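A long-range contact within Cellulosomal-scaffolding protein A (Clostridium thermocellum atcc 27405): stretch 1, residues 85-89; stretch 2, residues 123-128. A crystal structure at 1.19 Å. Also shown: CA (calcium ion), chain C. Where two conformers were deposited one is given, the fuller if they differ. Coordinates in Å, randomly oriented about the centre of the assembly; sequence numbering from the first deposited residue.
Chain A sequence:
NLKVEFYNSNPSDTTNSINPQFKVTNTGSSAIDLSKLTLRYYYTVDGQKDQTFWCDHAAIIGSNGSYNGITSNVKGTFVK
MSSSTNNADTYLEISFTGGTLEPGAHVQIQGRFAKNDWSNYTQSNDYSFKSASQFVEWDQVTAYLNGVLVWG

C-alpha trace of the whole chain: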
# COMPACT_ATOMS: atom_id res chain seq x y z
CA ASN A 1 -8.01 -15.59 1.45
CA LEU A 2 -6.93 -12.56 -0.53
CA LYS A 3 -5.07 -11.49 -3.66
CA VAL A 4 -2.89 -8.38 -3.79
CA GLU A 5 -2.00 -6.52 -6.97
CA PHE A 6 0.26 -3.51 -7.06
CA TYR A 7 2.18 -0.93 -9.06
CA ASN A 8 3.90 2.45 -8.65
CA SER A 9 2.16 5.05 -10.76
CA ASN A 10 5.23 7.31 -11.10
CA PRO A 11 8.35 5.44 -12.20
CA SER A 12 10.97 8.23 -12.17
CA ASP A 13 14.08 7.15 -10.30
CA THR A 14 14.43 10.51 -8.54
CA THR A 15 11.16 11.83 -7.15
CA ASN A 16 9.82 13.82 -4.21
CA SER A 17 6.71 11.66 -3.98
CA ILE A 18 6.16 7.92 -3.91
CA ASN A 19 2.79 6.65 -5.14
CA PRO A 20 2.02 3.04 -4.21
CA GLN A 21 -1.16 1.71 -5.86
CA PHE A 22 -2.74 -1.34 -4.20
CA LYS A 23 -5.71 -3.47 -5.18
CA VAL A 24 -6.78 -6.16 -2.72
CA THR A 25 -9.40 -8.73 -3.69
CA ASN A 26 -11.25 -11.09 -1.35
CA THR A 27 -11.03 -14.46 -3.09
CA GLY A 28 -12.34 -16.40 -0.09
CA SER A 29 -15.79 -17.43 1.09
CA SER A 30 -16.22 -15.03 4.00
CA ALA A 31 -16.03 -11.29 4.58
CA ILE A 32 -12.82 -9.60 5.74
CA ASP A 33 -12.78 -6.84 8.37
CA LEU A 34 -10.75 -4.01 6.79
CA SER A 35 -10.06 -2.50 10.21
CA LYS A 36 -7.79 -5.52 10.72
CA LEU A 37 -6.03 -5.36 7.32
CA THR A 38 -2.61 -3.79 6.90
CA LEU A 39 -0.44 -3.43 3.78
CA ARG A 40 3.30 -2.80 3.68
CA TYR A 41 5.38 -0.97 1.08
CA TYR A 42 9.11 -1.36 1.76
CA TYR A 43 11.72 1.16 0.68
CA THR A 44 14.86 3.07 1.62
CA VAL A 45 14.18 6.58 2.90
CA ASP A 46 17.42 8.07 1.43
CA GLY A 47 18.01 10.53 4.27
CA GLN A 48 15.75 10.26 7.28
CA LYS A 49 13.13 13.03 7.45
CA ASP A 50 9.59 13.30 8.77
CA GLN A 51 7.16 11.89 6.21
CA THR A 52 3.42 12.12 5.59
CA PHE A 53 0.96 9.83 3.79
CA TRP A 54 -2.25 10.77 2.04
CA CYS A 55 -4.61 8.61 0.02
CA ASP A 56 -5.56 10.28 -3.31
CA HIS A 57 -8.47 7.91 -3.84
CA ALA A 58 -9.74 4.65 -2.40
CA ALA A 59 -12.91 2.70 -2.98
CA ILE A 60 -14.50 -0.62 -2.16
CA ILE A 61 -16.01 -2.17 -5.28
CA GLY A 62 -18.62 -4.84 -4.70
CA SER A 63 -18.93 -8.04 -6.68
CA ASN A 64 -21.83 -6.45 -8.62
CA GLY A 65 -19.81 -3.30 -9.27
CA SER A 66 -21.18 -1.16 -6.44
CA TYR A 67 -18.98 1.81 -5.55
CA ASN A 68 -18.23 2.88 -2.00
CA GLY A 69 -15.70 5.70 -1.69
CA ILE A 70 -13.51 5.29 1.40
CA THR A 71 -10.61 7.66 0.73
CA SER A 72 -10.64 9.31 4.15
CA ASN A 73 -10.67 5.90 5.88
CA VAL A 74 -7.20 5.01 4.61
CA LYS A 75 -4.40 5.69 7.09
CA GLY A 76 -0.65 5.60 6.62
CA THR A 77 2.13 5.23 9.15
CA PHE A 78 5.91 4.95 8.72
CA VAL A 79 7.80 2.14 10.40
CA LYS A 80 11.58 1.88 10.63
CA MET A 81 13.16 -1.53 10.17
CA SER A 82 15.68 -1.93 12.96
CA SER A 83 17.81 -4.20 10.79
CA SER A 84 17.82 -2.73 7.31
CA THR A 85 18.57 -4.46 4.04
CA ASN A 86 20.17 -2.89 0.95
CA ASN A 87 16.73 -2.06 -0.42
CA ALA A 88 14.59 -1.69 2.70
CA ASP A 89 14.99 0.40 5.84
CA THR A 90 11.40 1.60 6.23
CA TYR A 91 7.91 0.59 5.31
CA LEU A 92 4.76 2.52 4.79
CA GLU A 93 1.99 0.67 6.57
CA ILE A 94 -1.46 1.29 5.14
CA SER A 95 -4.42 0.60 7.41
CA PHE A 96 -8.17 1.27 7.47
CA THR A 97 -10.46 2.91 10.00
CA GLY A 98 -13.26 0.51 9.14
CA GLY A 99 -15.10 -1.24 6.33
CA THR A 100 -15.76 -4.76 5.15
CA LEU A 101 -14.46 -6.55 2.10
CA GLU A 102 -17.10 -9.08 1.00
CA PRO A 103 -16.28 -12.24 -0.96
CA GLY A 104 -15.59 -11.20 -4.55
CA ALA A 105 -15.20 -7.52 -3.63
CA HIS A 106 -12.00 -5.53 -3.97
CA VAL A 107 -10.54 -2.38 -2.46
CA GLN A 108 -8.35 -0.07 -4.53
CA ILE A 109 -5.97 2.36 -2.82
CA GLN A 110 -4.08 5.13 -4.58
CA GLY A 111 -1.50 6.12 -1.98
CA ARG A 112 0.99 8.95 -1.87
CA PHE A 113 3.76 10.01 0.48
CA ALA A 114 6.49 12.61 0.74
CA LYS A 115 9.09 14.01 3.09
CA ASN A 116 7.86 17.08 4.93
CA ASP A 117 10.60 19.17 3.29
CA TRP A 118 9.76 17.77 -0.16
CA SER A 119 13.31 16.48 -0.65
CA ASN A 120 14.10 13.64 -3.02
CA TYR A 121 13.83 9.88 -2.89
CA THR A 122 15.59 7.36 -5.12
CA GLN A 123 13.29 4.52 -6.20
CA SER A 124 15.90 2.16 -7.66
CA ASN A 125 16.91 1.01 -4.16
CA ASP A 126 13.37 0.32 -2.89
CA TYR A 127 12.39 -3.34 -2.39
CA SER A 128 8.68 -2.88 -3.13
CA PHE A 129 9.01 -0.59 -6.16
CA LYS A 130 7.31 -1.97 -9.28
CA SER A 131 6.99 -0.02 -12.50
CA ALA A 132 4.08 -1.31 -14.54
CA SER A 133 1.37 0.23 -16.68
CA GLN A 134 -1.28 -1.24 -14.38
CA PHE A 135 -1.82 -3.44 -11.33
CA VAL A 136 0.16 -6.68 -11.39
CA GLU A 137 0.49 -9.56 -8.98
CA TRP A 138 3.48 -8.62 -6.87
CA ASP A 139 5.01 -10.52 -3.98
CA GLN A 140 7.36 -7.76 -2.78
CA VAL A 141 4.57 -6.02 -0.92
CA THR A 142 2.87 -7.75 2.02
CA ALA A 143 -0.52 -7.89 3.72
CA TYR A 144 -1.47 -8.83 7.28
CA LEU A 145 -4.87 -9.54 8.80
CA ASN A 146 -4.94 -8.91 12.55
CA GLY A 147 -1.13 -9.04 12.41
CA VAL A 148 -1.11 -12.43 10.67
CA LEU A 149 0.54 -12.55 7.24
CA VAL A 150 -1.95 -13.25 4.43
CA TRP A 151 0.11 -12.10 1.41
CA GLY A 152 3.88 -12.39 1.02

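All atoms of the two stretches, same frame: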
# COMPACT_ATOMS: atom_id res chain seq x y z
N THR A 85 17.93 -3.79 5.16
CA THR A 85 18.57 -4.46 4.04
C THR A 85 19.01 -3.40 3.03
O THR A 85 18.73 -2.21 3.22
CB THR A 85 17.61 -5.41 3.34
OG1 THR A 85 16.64 -4.64 2.62
CG2 THR A 85 16.91 -6.30 4.36
N ASN A 86 19.68 -3.82 1.97
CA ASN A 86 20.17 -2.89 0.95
C ASN A 86 19.06 -2.11 0.28
O ASN A 86 19.29 -1.00 -0.23
CB ASN A 86 20.99 -3.62 -0.11
CG ASN A 86 22.36 -4.04 0.39
OD1 ASN A 86 22.87 -3.49 1.36
ND2 ASN A 86 22.96 -5.02 -0.28
N ASN A 87 17.86 -2.67 0.27
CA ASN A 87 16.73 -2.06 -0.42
C ASN A 87 15.52 -1.80 0.48
O ASN A 87 14.46 -1.45 -0.01
CB ASN A 87 16.32 -2.90 -1.63
CG ASN A 87 17.42 -3.00 -2.67
OD1 ASN A 87 17.56 -2.12 -3.52
ND2 ASN A 87 18.20 -4.07 -2.61
N ALA A 88 15.69 -1.96 1.79
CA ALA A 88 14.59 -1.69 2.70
C ALA A 88 15.08 -1.26 4.06
O ALA A 88 15.75 -2.04 4.76
CB ALA A 88 13.67 -2.93 2.82
N ASP A 89 14.75 -0.03 4.46
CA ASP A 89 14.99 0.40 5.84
C ASP A 89 13.74 0.92 6.52
O ASP A 89 13.75 1.19 7.72
CB ASP A 89 16.15 1.41 5.96
CG ASP A 89 15.96 2.67 5.11
OD1 ASP A 89 14.84 3.19 4.97
OD2 ASP A 89 16.99 3.15 4.60
N GLN A 123 14.15 5.71 -6.21
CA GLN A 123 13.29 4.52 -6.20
C GLN A 123 14.00 3.23 -6.57
O GLN A 123 13.49 2.15 -6.31
CB GLN A 123 12.06 4.74 -7.07
CG GLN A 123 11.25 5.97 -6.67
CD GLN A 123 9.82 5.89 -7.14
OE1 GLN A 123 8.96 5.34 -6.45
NE2 GLN A 123 9.55 6.43 -8.32
N SER A 124 15.19 3.34 -7.16
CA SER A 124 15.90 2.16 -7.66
C SER A 124 16.42 1.27 -6.54
O SER A 124 16.81 0.13 -6.79
CB SER A 124 17.08 2.58 -8.55
OG SER A 124 18.07 3.24 -7.78
N ASN A 125 16.46 1.79 -5.32
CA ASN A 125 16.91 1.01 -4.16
C ASN A 125 15.78 0.75 -3.17
O ASN A 125 16.00 0.68 -1.96
CB ASN A 125 18.12 1.69 -3.48
CG ASN A 125 17.80 3.09 -2.99
OD1 ASN A 125 16.68 3.57 -3.16
ND2 ASN A 125 18.78 3.75 -2.37
N ASP A 126 14.57 0.59 -3.70
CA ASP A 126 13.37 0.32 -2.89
C ASP A 126 12.81 -1.07 -3.21
O ASP A 126 12.36 -1.32 -4.33
CB ASP A 126 12.27 1.35 -3.17
CG ASP A 126 12.66 2.76 -2.77
OD1 ASP A 126 13.64 2.91 -2.01
OD2 ASP A 126 11.97 3.70 -3.20
N TYR A 127 12.82 -1.95 -2.21
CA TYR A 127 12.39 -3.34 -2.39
C TYR A 127 11.02 -3.49 -3.05
O TYR A 127 10.85 -4.31 -3.95
CB TYR A 127 12.39 -4.01 -1.02
CG TYR A 127 11.91 -5.45 -0.93
CD1 TYR A 127 12.76 -6.51 -1.24
CD2 TYR A 127 10.64 -5.76 -0.46
CE1 TYR A 127 12.35 -7.82 -1.11
CE2 TYR A 127 10.22 -7.09 -0.32
CZ TYR A 127 11.08 -8.11 -0.65
OH TYR A 127 10.69 -9.42 -0.49
N SER A 128 10.04 -2.69 -2.63
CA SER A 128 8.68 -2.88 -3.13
C SER A 128 8.38 -2.21 -4.47
O SER A 128 7.32 -2.43 -5.04
CB SER A 128 7.66 -2.39 -2.10
OG SER A 128 7.68 -3.20 -0.94
CA CA C . 15.12 4.80 -1.78
O HOH W 1 15.58 -2.43 -5.48
O HOH W 2 12.87 5.87 -1.93

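This is a small contact, about 200 Å² counted over both sides, and it is built more from backbone than from side chains. Asn87 carries the largest share on one side; Tyr127 and Asn125 supply most of the other.

The one direct hydrogen bond runs from Tyr127 N to Asn87 O, at 2.8 Å and with a fairly straight N-H...O angle of 152°. The same carbonyl also receives a longer CA-H...O approach, Asp126 CA to Asn87 O at 3.6 Å. In the other direction, Asn87 CA lies 3.2 Å from Asn125 O, a second CA-H...O contact. Beside these contacts Asn87 O and Asn125 O stand 3.3 Å apart, two acceptors that do not hydrogen-bond to each other. The pattern at this site is one backbone hydrogen bond with two CA-H...O contacts beside it, and no regular strand pairing.

Asn87 suits its place through its side chain as well. Its CB points toward the second stretch, and with chi1 in the m well its OD1 comes within 3.9 Å of Asn125 CB. It finds a polar partner through solvent: water 1 lies within hydrogen-bonding reach of both Asn87 OD1, at 2.8 Å, and Ser124 O, at 3.1 Å. The loop bearing Asn87 is itself held by Thr85 N to Ala88 O at 2.8 Å, with a weak bond from Asn87 N to Thr85 OG1 at 3.3 Å.

Tyr127 contributes the start of its side chain rather than its ring. With chi1 at 177°, the ring leads away, leaving Tyr127 CB 4.1 Å from Asn87 CB and 4.2 Å from Ala88 CB. Ala88 is buried, and its single methyl provides a modest apolar touch beside the Tyr127 N to Asn87 O hydrogen bond.

Asn125 presents its backbone to Asn87 while its side chain turns elsewhere. At chi1 59° (p), Asn125 OD1 reaches the calcium ion at 2.4 Å; Asp126, whose CB points away from the first stretch, binds the same ion through OD1, also at 2.4 Å. Water 2 completes the local set, its oxygen 2.5 Å from the calcium and donating to Asp126 OD2 at 2.7 Å, with further ligands elsewhere in the structure. A type I turn from Gln123 to Asp126, closed by Asp126 N to Gln123 O at 3.2 Å, carries both ligand residues. Metal binding and docking thus share one short segment: carboxylate and carboxamide oxygens serve the ion, and the main chain serves the neighbour.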